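Local coordinates for SEC-C motif domain protein (Psychrobacter arcticus, PDB 2I9W) that binds two zinc ions through cysteine clusters flanking an NTF2-like (cystatin-like) domain, but is otherwise of unknown function, at residues C30-H34 with R58-A63; V67-V73 with I86-E90. All blocks are in the same frame, centred on the assembly; numbering follows the deposited sequence. Where two conformers were deposited one is given.

Contact 1 (C30-H34 with R58-A63); sequences CQPYH and RTRYSA. With ZN (zinc ion), chain B.
This is a buried contact between a zinc-binding module and the NTF2-like domain: the start of helix 31-39, with the cysteine just before Gln31, lies against the middle of helix 53-66. The CA atoms of Cys30 and Thr59, 5.4 Å apart, are the closest CA pair across the segments. Tyr33 N donates to Cys30 O at 3.0 Å, and His34 N to Cys30 O at 3.1 Å. With chi1 at -75° (m), Cys30 SG reaches ZN at 2.4 Å; Cys9, Cys11 and Cys29 complete the site. The same sulphur lies 3.7 Å from Thr59 CA and 3.2 Å from Ser62 OG, whose hydroxyl donates to Arg58 O (3.2 Å). His34 (chi1 m, chi2 160°) donates from NE2 to Thr59 O at 2.9 Å, almost linearly (175°), while Tyr26 binds its ND1. Tyr33 CB packs on Thr59 CG2 at 3.8 Å. Because Thr59 O also accepts Ala63 N (3.0 Å), the imidazole is its second donor, joining the modules one helical turn on from Cys30.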
loop_
_atom_site.group_PDB
_atom_site.type_symbol
_atom_site.label_atom_id
_atom_site.label_comp_id
_atom_site.label_asym_id
_atom_site.label_seq_id
_atom_site.Cartn_x
_atom_site.Cartn_y
_atom_site.Cartn_z
ATOM N N CYS A 30 3.255 -8.552 -8.802
ATOM C CA CYS A 30 3.089 -8.409 -7.361
ATOM C C CYS A 30 3.347 -9.708 -6.572
ATOM O O CYS A 30 3.652 -9.659 -5.371
ATOM C CB CYS A 30 1.672 -7.890 -7.101
ATOM S SG CYS A 30 1.417 -6.101 -7.493
ATOM N N GLN A 31 3.195 -10.877 -7.223
ATOM C CA GLN A 31 3.212 -12.137 -6.474
ATOM C C GLN A 31 4.515 -12.333 -5.677
ATOM O O GLN A 31 4.471 -12.744 -4.552
ATOM C CB GLN A 31 2.950 -13.336 -7.387
ATOM C CG GLN A 31 2.836 -14.601 -6.611
ATOM C CD GLN A 31 2.504 -15.784 -7.495
ATOM O OE1 GLN A 31 2.353 -15.660 -8.709
ATOM N NE2 GLN A 31 2.379 -16.930 -6.880
ATOM N N PRO A 32 5.695 -12.017 -6.263
ATOM C CA PRO A 32 6.920 -12.166 -5.461
ATOM C C PRO A 32 6.947 -11.400 -4.111
ATOM O O PRO A 32 7.548 -11.859 -3.132
ATOM C CB PRO A 32 8.019 -11.649 -6.416
ATOM C CG PRO A 32 7.434 -11.856 -7.776
ATOM C CD PRO A 32 5.979 -11.555 -7.633
ATOM N N TYR A 33 6.287 -10.249 -4.088
ATOM C CA TYR A 33 6.260 -9.376 -2.946
ATOM C C TYR A 33 5.299 -9.967 -1.945
ATOM O O TYR A 33 5.583 -9.985 -0.762
ATOM C CB TYR A 33 5.898 -7.944 -3.382
ATOM C CG TYR A 33 6.958 -7.428 -4.294
ATOM C CD1 TYR A 33 8.140 -6.916 -3.776
ATOM C CD2 TYR A 33 6.849 -7.553 -5.656
ATOM C CE1 TYR A 33 9.152 -6.516 -4.592
ATOM C CE2 TYR A 33 7.880 -7.185 -6.499
ATOM C CZ TYR A 33 9.033 -6.668 -5.948
ATOM O OH TYR A 33 10.070 -6.251 -6.748
ATOM N N HIS A 34 4.136 -10.411 -2.397
ATOM C CA HIS A 34 3.180 -10.993 -1.459
ATOM C C HIS A 34 3.844 -12.260 -0.837
ATOM O O HIS A 34 3.894 -12.446 0.369
ATOM C CB HIS A 34 1.909 -11.400 -2.167
ATOM C CG HIS A 34 1.103 -10.249 -2.680
ATOM N ND1 HIS A 34 0.160 -10.376 -3.679
ATOM C CD2 HIS A 34 1.167 -8.934 -2.395
ATOM C CE1 HIS A 34 -0.377 -9.192 -3.914
ATOM N NE2 HIS A 34 0.220 -8.299 -3.142
ATOM N N ARG A 58 0.977 -0.406 -5.289
ATOM C CA ARG A 58 0.476 -1.402 -6.257
ATOM C C ARG A 58 0.311 -2.757 -5.618
ATOM O O ARG A 58 -0.722 -3.422 -5.783
ATOM C CB ARG A 58 1.412 -1.527 -7.456
ATOM C CG ARG A 58 1.284 -0.389 -8.400
ATOM C CD ARG A 58 2.413 -0.405 -9.414
ATOM N NE ARG A 58 2.283 0.651 -10.415
ATOM C CZ ARG A 58 1.458 0.615 -11.463
ATOM N NH1 ARG A 58 0.645 -0.420 -11.690
ATOM N NH2 ARG A 58 1.454 1.638 -12.308
ATOM N N THR A 59 1.338 -3.187 -4.894
ATOM C CA THR A 59 1.246 -4.498 -4.182
ATOM C C THR A 59 0.110 -4.507 -3.161
ATOM O O THR A 59 -0.524 -5.536 -2.972
ATOM C CB THR A 59 2.600 -4.933 -3.504
ATOM O OG1 THR A 59 2.942 -3.996 -2.446
ATOM C CG2 THR A 59 3.723 -5.061 -4.565
ATOM N N ARG A 60 -0.148 -3.387 -2.495
ATOM C CA ARG A 60 -1.296 -3.344 -1.565
ATOM C C ARG A 60 -2.654 -3.476 -2.283
ATOM O O ARG A 60 -3.512 -4.224 -1.884
ATOM C CB ARG A 60 -1.225 -2.113 -0.663
ATOM C CG ARG A 60 -0.033 -2.080 0.324
ATOM C CD ARG A 60 0.018 -0.720 1.069
ATOM N NE ARG A 60 -1.268 -0.343 1.694
ATOM C CZ ARG A 60 -1.713 -0.780 2.868
ATOM N NH1 ARG A 60 -0.981 -1.617 3.599
ATOM N NH2 ARG A 60 -2.897 -0.363 3.312
ATOM N N TYR A 61 -2.824 -2.719 -3.361
ATOM C CA TYR A 61 -4.012 -2.840 -4.204
ATOM C C TYR A 61 -4.251 -4.304 -4.632
ATOM O O TYR A 61 -5.331 -4.844 -4.478
ATOM C CB TYR A 61 -3.882 -1.941 -5.445
ATOM C CG TYR A 61 -5.021 -2.205 -6.378
ATOM C CD1 TYR A 61 -6.246 -1.663 -6.143
ATOM C CD2 TYR A 61 -4.869 -3.066 -7.458
ATOM C CE1 TYR A 61 -7.355 -1.957 -6.961
ATOM C CE2 TYR A 61 -5.940 -3.384 -8.275
ATOM C CZ TYR A 61 -7.202 -2.825 -8.018
ATOM O OH TYR A 61 -8.281 -3.104 -8.833
ATOM N N SER A 62 -3.204 -4.943 -5.129
ATOM C CA SER A 62 -3.303 -6.358 -5.561
ATOM C C SER A 62 -3.637 -7.274 -4.378
ATOM O O SER A 62 -4.367 -8.257 -4.546
ATOM C CB SER A 62 -1.984 -6.779 -6.209
ATOM O OG SER A 62 -1.800 -6.000 -7.368
ATOM N N ALA A 63 -3.174 -6.913 -3.179
ATOM C CA ALA A 63 -3.519 -7.682 -1.965
ATOM C C ALA A 63 -5.001 -7.470 -1.607
ATOM O O ALA A 63 -5.618 -8.363 -1.096
ATOM C CB ALA A 63 -2.579 -7.294 -0.795
HETATM ZN ZN ZN B . 1.184 -6.032 -9.839
#

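Contact 2 (V67-V73 with I86-E90); sequences VKPEYIV and IKAIE
Helix 69-73 and helix 86-90 cross at 122° between their N-to-C directions, their axes 9.5 Å apart at closest approach, within the helical part of the NTF2-like domain. Val67, at positive phi (65/64), closes the preceding helix in a Schellman motif; Lys68 (-120/72) takes the N-cap position, so a new helix starts at Pro69. The nearest CA atoms are those of Pro69 and Glu90, 5.5 Å apart. The interface is mainly apolar, with no hydrogen bond between the segments, and buries 348 Å². Pro69 has the largest covered area, 69 Å²: its CB lies 3.8 Å from Ile86 CG1 and 4.1 Å from Ile89 CG2. One turn on, Ile72 CG2 meets Ile89 CG2 at 4.0 Å, and Val73 (chi1 t) places CG2 4.4 Å from Ile89 CD1. Ile86 and Ile89, three residues apart, thus present one face of their helix. Val67 CG1 also touches Glu90 CG at 3.9 Å. Ile86, extended with both chi angles t, carries its CD1 to 3.9 Å from Val73 CG2.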
loop_
_atom_site.group_PDB
_atom_site.type_symbol
_atom_site.label_atom_id
_atom_site.label_comp_id
_atom_site.label_asym_id
_atom_site.label_seq_id
_atom_site.Cartn_x
_atom_site.Cartn_y
_atom_site.Cartn_z
ATOM N N VAL A 67 -7.320 -10.681 -1.837
ATOM C CA VAL A 67 -7.759 -10.956 -0.427
ATOM C C VAL A 67 -6.613 -11.572 0.390
ATOM O O VAL A 67 -6.663 -12.725 0.839
ATOM C CB VAL A 67 -9.099 -11.751 -0.269
ATOM C CG1 VAL A 67 -9.553 -11.682 1.195
ATOM C CG2 VAL A 67 -10.194 -11.206 -1.189
ATOM N N LYS A 68 -5.572 -10.766 0.535
ATOM C CA LYS A 68 -4.361 -11.089 1.295
ATOM C C LYS A 68 -4.215 -10.057 2.420
ATOM O O LYS A 68 -3.372 -9.132 2.375
ATOM C CB LYS A 68 -3.165 -11.097 0.368
ATOM C CG LYS A 68 -3.363 -12.163 -0.718
ATOM C CD LYS A 68 -2.138 -12.415 -1.493
ATOM C CE LYS A 68 -2.412 -13.465 -2.554
ATOM N NZ LYS A 68 -2.055 -14.809 -2.069
ATOM N N PRO A 69 -5.097 -10.164 3.439
ATOM C CA PRO A 69 -5.131 -9.106 4.428
ATOM C C PRO A 69 -3.880 -9.075 5.318
ATOM O O PRO A 69 -3.555 -8.025 5.851
ATOM C CB PRO A 69 -6.395 -9.412 5.216
ATOM C CG PRO A 69 -6.570 -10.922 5.068
ATOM C CD PRO A 69 -6.074 -11.239 3.713
ATOM N N GLU A 70 -3.192 -10.214 5.469
ATOM C CA GLU A 70 -1.916 -10.239 6.177
ATOM C C GLU A 70 -0.921 -9.264 5.550
ATOM O O GLU A 70 -0.210 -8.490 6.274
ATOM C CB GLU A 70 -1.322 -11.640 6.226
ATOM C CG GLU A 70 -0.862 -12.281 4.855
ATOM C CD GLU A 70 -1.987 -12.594 3.813
ATOM O OE1 GLU A 70 -3.174 -12.907 4.163
ATOM O OE2 GLU A 70 -1.631 -12.540 2.624
ATOM N N TYR A 71 -0.868 -9.262 4.217
ATOM C CA TYR A 71 0.017 -8.334 3.498
ATOM C C TYR A 71 -0.350 -6.863 3.795
ATOM O O TYR A 71 0.517 -6.027 4.005
ATOM C CB TYR A 71 0.002 -8.607 1.982
ATOM C CG TYR A 71 1.047 -7.841 1.238
ATOM C CD1 TYR A 71 2.350 -8.303 1.185
ATOM C CD2 TYR A 71 0.749 -6.634 0.603
ATOM C CE1 TYR A 71 3.320 -7.581 0.548
ATOM C CE2 TYR A 71 1.722 -5.898 -0.063
ATOM C CZ TYR A 71 3.018 -6.394 -0.099
ATOM O OH TYR A 71 4.044 -5.715 -0.718
ATOM N N ILE A 72 -1.625 -6.560 3.856
ATOM C CA ILE A 72 -2.106 -5.206 4.117
ATOM C C ILE A 72 -1.672 -4.760 5.540
ATOM O O ILE A 72 -1.161 -3.663 5.740
ATOM C CB ILE A 72 -3.672 -5.112 3.941
ATOM C CG1 ILE A 72 -4.064 -5.441 2.506
ATOM C CG2 ILE A 72 -4.209 -3.737 4.324
ATOM C CD1 ILE A 72 -3.428 -4.489 1.451
ATOM N N VAL A 73 -1.858 -5.639 6.514
ATOM C CA VAL A 73 -1.381 -5.326 7.872
ATOM C C VAL A 73 0.144 -5.116 7.927
ATOM O O VAL A 73 0.620 -4.096 8.457
ATOM C CB VAL A 73 -1.772 -6.397 8.892
ATOM C CG1 VAL A 73 -1.176 -6.042 10.282
ATOM C CG2 VAL A 73 -3.295 -6.545 8.950
ATOM N N ILE A 86 -8.068 -7.230 11.161
ATOM C CA ILE A 86 -7.718 -7.963 9.947
ATOM C C ILE A 86 -8.971 -8.613 9.345
ATOM O O ILE A 86 -9.136 -8.707 8.139
ATOM C CB ILE A 86 -6.606 -9.010 10.251
ATOM C CG1 ILE A 86 -6.078 -9.636 8.965
ATOM C CG2 ILE A 86 -7.112 -10.066 11.183
ATOM C CD1 ILE A 86 -4.675 -10.144 9.087
ATOM N N LYS A 87 -9.887 -9.037 10.198
ATOM C CA LYS A 87 -11.140 -9.596 9.712
ATOM C C LYS A 87 -11.976 -8.579 8.930
ATOM O O LYS A 87 -12.591 -8.929 7.927
ATOM C CB LYS A 87 -11.925 -10.164 10.881
ATOM C CG LYS A 87 -11.942 -11.691 10.887
ATOM C CD LYS A 87 -10.542 -12.323 10.994
ATOM C CE LYS A 87 -10.649 -13.820 11.362
ATOM N N ALA A 88 -11.946 -7.317 9.358
ATOM C CA ALA A 88 -12.767 -6.273 8.728
ATOM C C ALA A 88 -12.152 -5.913 7.406
ATOM O O ALA A 88 -12.853 -5.712 6.429
ATOM C CB ALA A 88 -12.943 -5.032 9.665
ATOM N N ILE A 89 -10.821 -5.864 7.367
ATOM C CA ILE A 89 -10.077 -5.684 6.122
ATOM C C ILE A 89 -10.378 -6.827 5.152
ATOM O O ILE A 89 -10.701 -6.592 3.977
ATOM C CB ILE A 89 -8.553 -5.582 6.399
ATOM C CG1 ILE A 89 -8.260 -4.386 7.304
ATOM C CG2 ILE A 89 -7.761 -5.509 5.057
ATOM C CD1 ILE A 89 -6.815 -4.246 7.826
ATOM N N GLU A 90 -10.301 -8.065 5.648
ATOM C CA GLU A 90 -10.566 -9.244 4.832
ATOM C C GLU A 90 -11.942 -9.168 4.194
ATOM O O GLU A 90 -12.073 -9.329 3.004
ATOM C CB GLU A 90 -10.460 -10.500 5.699
ATOM C CG GLU A 90 -10.577 -11.826 4.947
ATOM C CD GLU A 90 -10.149 -12.975 5.817
ATOM O OE1 GLU A 90 -10.701 -13.117 6.928
ATOM O OE2 GLU A 90 -9.258 -13.738 5.406
#

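Overall arrangement
Both segments of contact 1 precede those of contact 2 in the sequence, and the contact centres lie 12 Å apart. Helices 53-66 and 69-74 are consecutive, and two probable hydrogen bonds tie the contacts together: Thr59 OG1 to Tyr71 OH at 2.7 Å, and Ala63 O to Lys68 N at 2.9 Å. Tyr71 also packs against both partners of contact 1, its CE1 3.6 Å from Tyr33 O and its CD2 3.7 Å from Ala63 CB. Packing therefore runs from the N-terminal zinc site through helices 31-39, 53-66 and 69-74 to helix 86-95, after which the four-stranded antiparallel sheet begins. Contact 1 joins two modules, whereas contact 2 joins helices within the NTF2-like domain.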